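Local coordinates for malonyl CoA-acyl carrier protein transacylase (Bartonella henselae, PDB 3QAT), which probably transfers the malonyl group from malonyl-CoA to the acyl carrier protein, supplying the two-carbon donor for fatty acid biosynthesis, at residues A7-G13 with V91-H97; I267-S271 with I294-I298. All blocks are in the same frame, centred on the assembly; numbering follows the deposited sequence.

Overall arrangement
Interaction 1 lies within the parallel sheet ordered 93-96, 6-11, 275-281, 299-303; interaction 2 lies beside it, where helix 263-272 packs against strand 275-281. Interaction 1 is buried and pairs two adjacent strands, one of them at the edge, through a ladder of backbone hydrogen bonds with apolar side chains on both faces. Interaction 2 is nearer the surface: helix 263-272 meets the end of helix 286-294 and the turn after it through side chains, half of them isoleucines, and the backbones stay apart. The centres of interactions 1 and 2 are about 13 Å apart. Helix 263-272 links them: W269 CH2 packs 3.5 Å from F93 CZ, and I270 CG2 lies 3.8 Å from A8 CB.

Interaction 1 of 2, residues A7-G13 with V91-H97; sequences AAFTFPG and VKFVAGH
Two extended strands, 7-11 and 93-96, run parallel, their axes 4.5 Å apart at closest approach and crossing at -15°. Register sets F9 beside V94, T10 beside A95 and F11 beside G96, with CA-CA distances of 5.0, 4.9 and 4.2 Å. Backbone hydrogen bonds form the ladder: K92 N to A7 O (2.9 Å), F9 N to F93 O (3.1 Å), A95 N to F9 O (3.1 Å), F11 N to A95 O (2.9 Å, bent to 132°) and H97 N to F11 O (2.9 Å). CA-H...O contacts accompany it, the shortest from T10 CA to A95 O at 3.1 Å. This is the edge of the central parallel sheet of the acyltransferase fold; G96 begins a GxSxG sequence consistent with a nucleophile elbow, where strand 93-96 turns into helix 100-107. A CB on G96 would lie 3.2 Å from F11 O; one on G13 would clash with H97 O at 2.2 Å. Among side chains, F9 (chi1 m) takes V91 CG2 over its ring face, 3.6 Å from the centroid, a CH-pi contact, while V94 CG1 sits 4.2 Å from F9 CB and 4.2 Å from F11 CE1 at that ring's edge. F9, V94 and F11 (chi1 m) share one face, packed by helices 62-82 and 100-107. A8, T10, F93 and A95 take the other, toward helix 263-272; T10 OG1 (chi1 p) is hydrogen-bonded to F279 O.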
loop_
_atom_site.group_PDB
_atom_site.type_symbol
_atom_site.label_atom_id
_atom_site.label_comp_id
_atom_site.label_asym_id
_atom_site.label_seq_id
_atom_site.Cartn_x
_atom_site.Cartn_y
_atom_site.Cartn_z
ATOM N N ALA A 7 17.016 -4.478 8.801
ATOM C CA ALA A 7 15.920 -4.913 7.937
ATOM C C ALA A 7 14.745 -3.972 8.094
ATOM O O ALA A 7 14.533 -3.369 9.155
ATOM C CB ALA A 7 15.488 -6.326 8.323
ATOM N N ALA A 8 13.989 -3.839 7.010
ATOM C CA ALA A 8 12.708 -3.153 7.062
ATOM C C ALA A 8 11.662 -4.092 6.505
ATOM O O ALA A 8 11.952 -4.911 5.615
ATOM C CB ALA A 8 12.751 -1.860 6.260
ATOM N N PHE A 9 10.449 -3.985 7.042
ATOM C CA PHE A 9 9.302 -4.724 6.471
ATOM C C PHE A 9 8.446 -3.733 5.674
ATOM O O PHE A 9 8.035 -2.676 6.196
ATOM C CB PHE A 9 8.447 -5.321 7.604
ATOM C CG PHE A 9 8.949 -6.630 8.162
ATOM C CD1 PHE A 9 10.238 -7.131 7.872
ATOM C CD2 PHE A 9 8.112 -7.377 9.001
ATOM C CE1 PHE A 9 10.664 -8.347 8.409
ATOM C CE2 PHE A 9 8.535 -8.589 9.561
ATOM C CZ PHE A 9 9.816 -9.083 9.260
ATOM N N THR A 10 8.116 -4.101 4.433
ATOM C CA THR A 10 7.277 -3.259 3.573
ATOM C C THR A 10 6.032 -4.049 3.195
ATOM O O THR A 10 6.086 -5.281 3.057
ATOM C CB THR A 10 8.006 -2.773 2.293
ATOM O OG1 THR A 10 8.370 -3.890 1.476
ATOM C CG2 THR A 10 9.282 -1.969 2.656
ATOM N N PHE A 11 4.912 -3.339 3.061
ATOM C CA PHE A 11 3.607 -3.986 2.902
ATOM C C PHE A 11 2.937 -3.520 1.633
ATOM O O PHE A 11 2.771 -2.317 1.420
ATOM C CB PHE A 11 2.750 -3.651 4.149
ATOM C CG PHE A 11 3.292 -4.267 5.420
ATOM C CD1 PHE A 11 4.358 -3.668 6.118
ATOM C CD2 PHE A 11 2.781 -5.470 5.892
ATOM C CE1 PHE A 11 4.864 -4.265 7.301
ATOM C CE2 PHE A 11 3.281 -6.081 7.052
ATOM C CZ PHE A 11 4.329 -5.476 7.763
ATOM N N PRO A 12 2.558 -4.468 0.766
ATOM C CA PRO A 12 2.027 -4.091 -0.532
ATOM C C PRO A 12 0.628 -3.494 -0.492
ATOM O O PRO A 12 -0.121 -3.660 0.501
ATOM C CB PRO A 12 2.051 -5.394 -1.338
ATOM C CG PRO A 12 2.046 -6.483 -0.346
ATOM C CD PRO A 12 2.706 -5.927 0.920
ATOM N N GLY A 13 0.303 -2.798 -1.578
ATOM C CA GLY A 13 -1.001 -2.149 -1.712
ATOM C C GLY A 13 -1.770 -2.614 -2.931
ATOM O O GLY A 13 -1.455 -3.650 -3.526
ATOM N N VAL A 91 13.299 -5.738 13.468
ATOM C CA VAL A 91 12.891 -4.900 12.337
ATOM C C VAL A 91 13.101 -3.432 12.687
ATOM O O VAL A 91 12.564 -2.950 13.692
ATOM C CB VAL A 91 11.409 -5.164 11.962
ATOM C CG1 VAL A 91 10.985 -4.291 10.777
ATOM C CG2 VAL A 91 11.196 -6.641 11.638
ATOM N N LYS A 92 13.902 -2.735 11.884
ATOM C CA LYS A 92 14.216 -1.339 12.149
ATOM C C LYS A 92 13.041 -0.390 11.863
ATOM O O LYS A 92 12.754 0.507 12.668
ATOM C CB LYS A 92 15.462 -0.914 11.355
ATOM C CG LYS A 92 16.149 0.311 11.905
ATOM C CD LYS A 92 17.565 0.485 11.304
ATOM C CE LYS A 92 18.430 1.471 12.099
ATOM N NZ LYS A 92 18.352 2.914 11.659
ATOM N N PHE A 93 12.386 -0.586 10.706
ATOM C CA PHE A 93 11.302 0.284 10.278
ATOM C C PHE A 93 10.231 -0.530 9.561
ATOM O O PHE A 93 10.531 -1.594 9.014
ATOM C CB PHE A 93 11.793 1.331 9.273
ATOM C CG PHE A 93 12.983 2.145 9.753
ATOM C CD1 PHE A 93 12.849 3.017 10.826
ATOM C CD2 PHE A 93 14.213 2.038 9.110
ATOM C CE1 PHE A 93 13.964 3.782 11.269
ATOM C CE2 PHE A 93 15.318 2.797 9.534
ATOM C CZ PHE A 93 15.179 3.659 10.615
ATOM N N VAL A 94 9.012 0.007 9.571
ATOM C CA VAL A 94 7.926 -0.514 8.699
ATOM C C VAL A 94 7.456 0.563 7.758
ATOM O O VAL A 94 7.568 1.744 8.064
ATOM C CB VAL A 94 6.736 -1.121 9.496
ATOM C CG1 VAL A 94 7.197 -2.358 10.281
ATOM C CG2 VAL A 94 6.079 -0.073 10.402
ATOM N N ALA A 95 6.950 0.154 6.592
ATOM C CA ALA A 95 6.373 1.073 5.639
ATOM C C ALA A 95 5.424 0.281 4.751
ATOM O O ALA A 95 5.582 -0.925 4.604
ATOM C CB ALA A 95 7.471 1.713 4.769
ATOM N N GLY A 96 4.437 0.954 4.176
ATOM C CA GLY A 96 3.554 0.217 3.251
ATOM C C GLY A 96 2.997 1.141 2.203
ATOM O O GLY A 96 2.903 2.358 2.406
ATOM N N HIS A 97 2.637 0.548 1.067
ATOM C CA HIS A 97 2.182 1.350 -0.054
ATOM C C HIS A 97 0.671 1.608 0.076
ATOM O O HIS A 97 -0.141 0.733 -0.196
ATOM C CB HIS A 97 2.563 0.649 -1.363
ATOM C CG HIS A 97 2.619 1.565 -2.540
ATOM N ND1 HIS A 97 1.487 2.079 -3.128
ATOM C CD2 HIS A 97 3.669 2.009 -3.277
ATOM C CE1 HIS A 97 1.837 2.838 -4.160
ATOM N NE2 HIS A 97 3.155 2.811 -4.271
#

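Interaction 2 of 2, residues I267-S271 with I294-I298; sequences IEWIS and INKDI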
loop_
_atom_site.group_PDB
_atom_site.type_symbol
_atom_site.label_atom_id
_atom_site.label_comp_id
_atom_site.label_asym_id
_atom_site.label_seq_id
_atom_site.Cartn_x
_atom_site.Cartn_y
_atom_site.Cartn_z
ATOM N N ILE A 267 12.082 4.200 -0.121
ATOM C CA ILE A 267 13.082 3.149 -0.260
ATOM C C ILE A 267 14.496 3.750 -0.205
ATOM O O ILE A 267 15.411 3.173 0.426
ATOM C CB ILE A 267 12.879 2.352 -1.562
ATOM C CG1 ILE A 267 11.508 1.641 -1.520
ATOM C CG2 ILE A 267 14.051 1.342 -1.772
ATOM C CD1 ILE A 267 11.298 0.735 -0.279
ATOM N N GLU A 268 14.672 4.910 -0.832
ATOM C CA GLU A 268 15.973 5.596 -0.774
ATOM C C GLU A 268 16.326 5.966 0.671
ATOM O O GLU A 268 17.480 5.770 1.082
ATOM C CB GLU A 268 16.005 6.814 -1.696
ATOM C CG GLU A 268 16.031 6.412 -3.180
ATOM C CD GLU A 268 15.944 7.583 -4.151
ATOM O OE1 GLU A 268 15.639 8.710 -3.724
ATOM O OE2 GLU A 268 16.173 7.375 -5.359
ATOM N N TRP A 269 15.366 6.514 1.420
ATOM C CA TRP A 269 15.609 6.853 2.821
ATOM C C TRP A 269 15.968 5.609 3.641
ATOM O O TRP A 269 16.975 5.578 4.361
ATOM C CB TRP A 269 14.430 7.602 3.469
ATOM C CG TRP A 269 14.844 8.113 4.832
ATOM C CD1 TRP A 269 15.451 9.297 5.095
ATOM C CD2 TRP A 269 14.746 7.414 6.084
ATOM N NE1 TRP A 269 15.713 9.407 6.446
ATOM C CE2 TRP A 269 15.296 8.266 7.078
ATOM C CE3 TRP A 269 14.241 6.162 6.469
ATOM C CZ2 TRP A 269 15.379 7.900 8.431
ATOM C CZ3 TRP A 269 14.310 5.797 7.826
ATOM C CH2 TRP A 269 14.904 6.663 8.787
ATOM N N ILE A 270 15.139 4.577 3.548
ATOM C CA ILE A 270 15.408 3.356 4.310
ATOM C C ILE A 270 16.807 2.792 4.026
ATOM O O ILE A 270 17.533 2.434 4.955
ATOM C CB ILE A 270 14.287 2.298 4.100
ATOM C CG1 ILE A 270 12.975 2.756 4.750
ATOM C CG2 ILE A 270 14.686 0.950 4.688
ATOM C CD1 ILE A 270 11.756 1.881 4.329
ATOM N N SER A 271 17.187 2.741 2.750
ATOM C CA SER A 271 18.468 2.170 2.334
ATOM C C SER A 271 19.658 2.971 2.840
ATOM O O SER A 271 20.735 2.401 3.038
ATOM C CB SER A 271 18.538 2.090 0.805
ATOM O OG SER A 271 17.476 1.264 0.357
ATOM N N ILE A 294 15.037 0.713 -7.812
ATOM C CA ILE A 294 15.468 1.895 -7.069
ATOM C C ILE A 294 16.913 1.805 -6.581
ATOM O O ILE A 294 17.654 2.800 -6.629
ATOM C CB ILE A 294 14.529 2.145 -5.857
ATOM C CG1 ILE A 294 13.120 2.510 -6.352
ATOM C CG2 ILE A 294 15.097 3.259 -4.933
ATOM C CD1 ILE A 294 12.021 2.341 -5.281
ATOM N N ASN A 295 17.302 0.630 -6.083
ATOM C CA ASN A 295 18.618 0.441 -5.479
ATOM C C ASN A 295 19.111 -0.964 -5.830
ATOM O O ASN A 295 18.530 -1.954 -5.414
ATOM C CB ASN A 295 18.506 0.637 -3.955
ATOM C CG ASN A 295 19.854 0.533 -3.226
ATOM O OD1 ASN A 295 20.654 -0.373 -3.478
ATOM N ND2 ASN A 295 20.093 1.461 -2.301
ATOM N N LYS A 296 20.185 -1.042 -6.612
ATOM C CA LYS A 296 20.715 -2.329 -7.072
ATOM C C LYS A 296 21.554 -3.080 -6.024
ATOM O O LYS A 296 21.903 -4.244 -6.224
ATOM C CB LYS A 296 21.535 -2.123 -8.363
ATOM N N ASP A 297 21.865 -2.434 -4.907
ATOM C CA ASP A 297 22.747 -3.030 -3.901
ATOM C C ASP A 297 22.016 -3.662 -2.726
ATOM O O ASP A 297 22.564 -4.540 -2.062
ATOM C CB ASP A 297 23.754 -2.007 -3.367
ATOM C CG ASP A 297 24.636 -1.423 -4.458
ATOM O OD1 ASP A 297 25.012 -2.150 -5.409
ATOM O OD2 ASP A 297 24.949 -0.220 -4.347
ATOM N N ILE A 298 20.800 -3.209 -2.439
ATOM C CA ILE A 298 20.036 -3.785 -1.326
ATOM C C ILE A 298 19.535 -5.182 -1.683
ATOM O O ILE A 298 19.342 -5.512 -2.853
ATOM C CB ILE A 298 18.839 -2.898 -0.902
ATOM C CG1 ILE A 298 18.063 -2.466 -2.139
ATOM C CG2 ILE A 298 19.323 -1.715 -0.050
ATOM C CD1 ILE A 298 16.707 -1.871 -1.881
#
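Segment 267-271 is a piece of helix 263-272, with S271 N hydrogen-bonded to I267 O at 3.0 Å across one turn. Segment 294-298 has no such regularity: I294 is still helical, N295 swings to extended angles (-144/114), and K296 and D297 fold the chain round before I298 extends again. The two backbones keep their distance, 7.3 Å between the CA atoms of E268 and I294 and 7.2 Å between those of S271 and I298, so side chains fill the gap. N295 organises the turn from within: its OD1 accepts from D297 N at 2.8 Å, an Asx turn, and from I298 N at 3.0 Å, which makes an Asx motif. The CA-to-CB bonds of I294, N295 and I298 all point at the helix. I294 CD1 reaches I267 CB at 3.8 Å. I294 CG2 touches E268 CG, in the aliphatic part of that side chain, at 3.7 Å; the E268 carboxylate forms a salt bridge with R264. I298 CD1 approaches I267 CG2 at 4.2 Å, so I267 meets both isoleucines. At S271, CB lies 3.5 Å from N295 ND2 and OG 3.5 Å from I298 CG2; that hydroxyl turns back to donate to I267 O at 2.8 Å. The contact joins the helix leading into strand 275-281 to the helix-to-strand turn of the beta-alpha-beta unit 275-281, 286-294, 299-303, and L278 on the interior strand 275-281 lies against I267, I270 and I298.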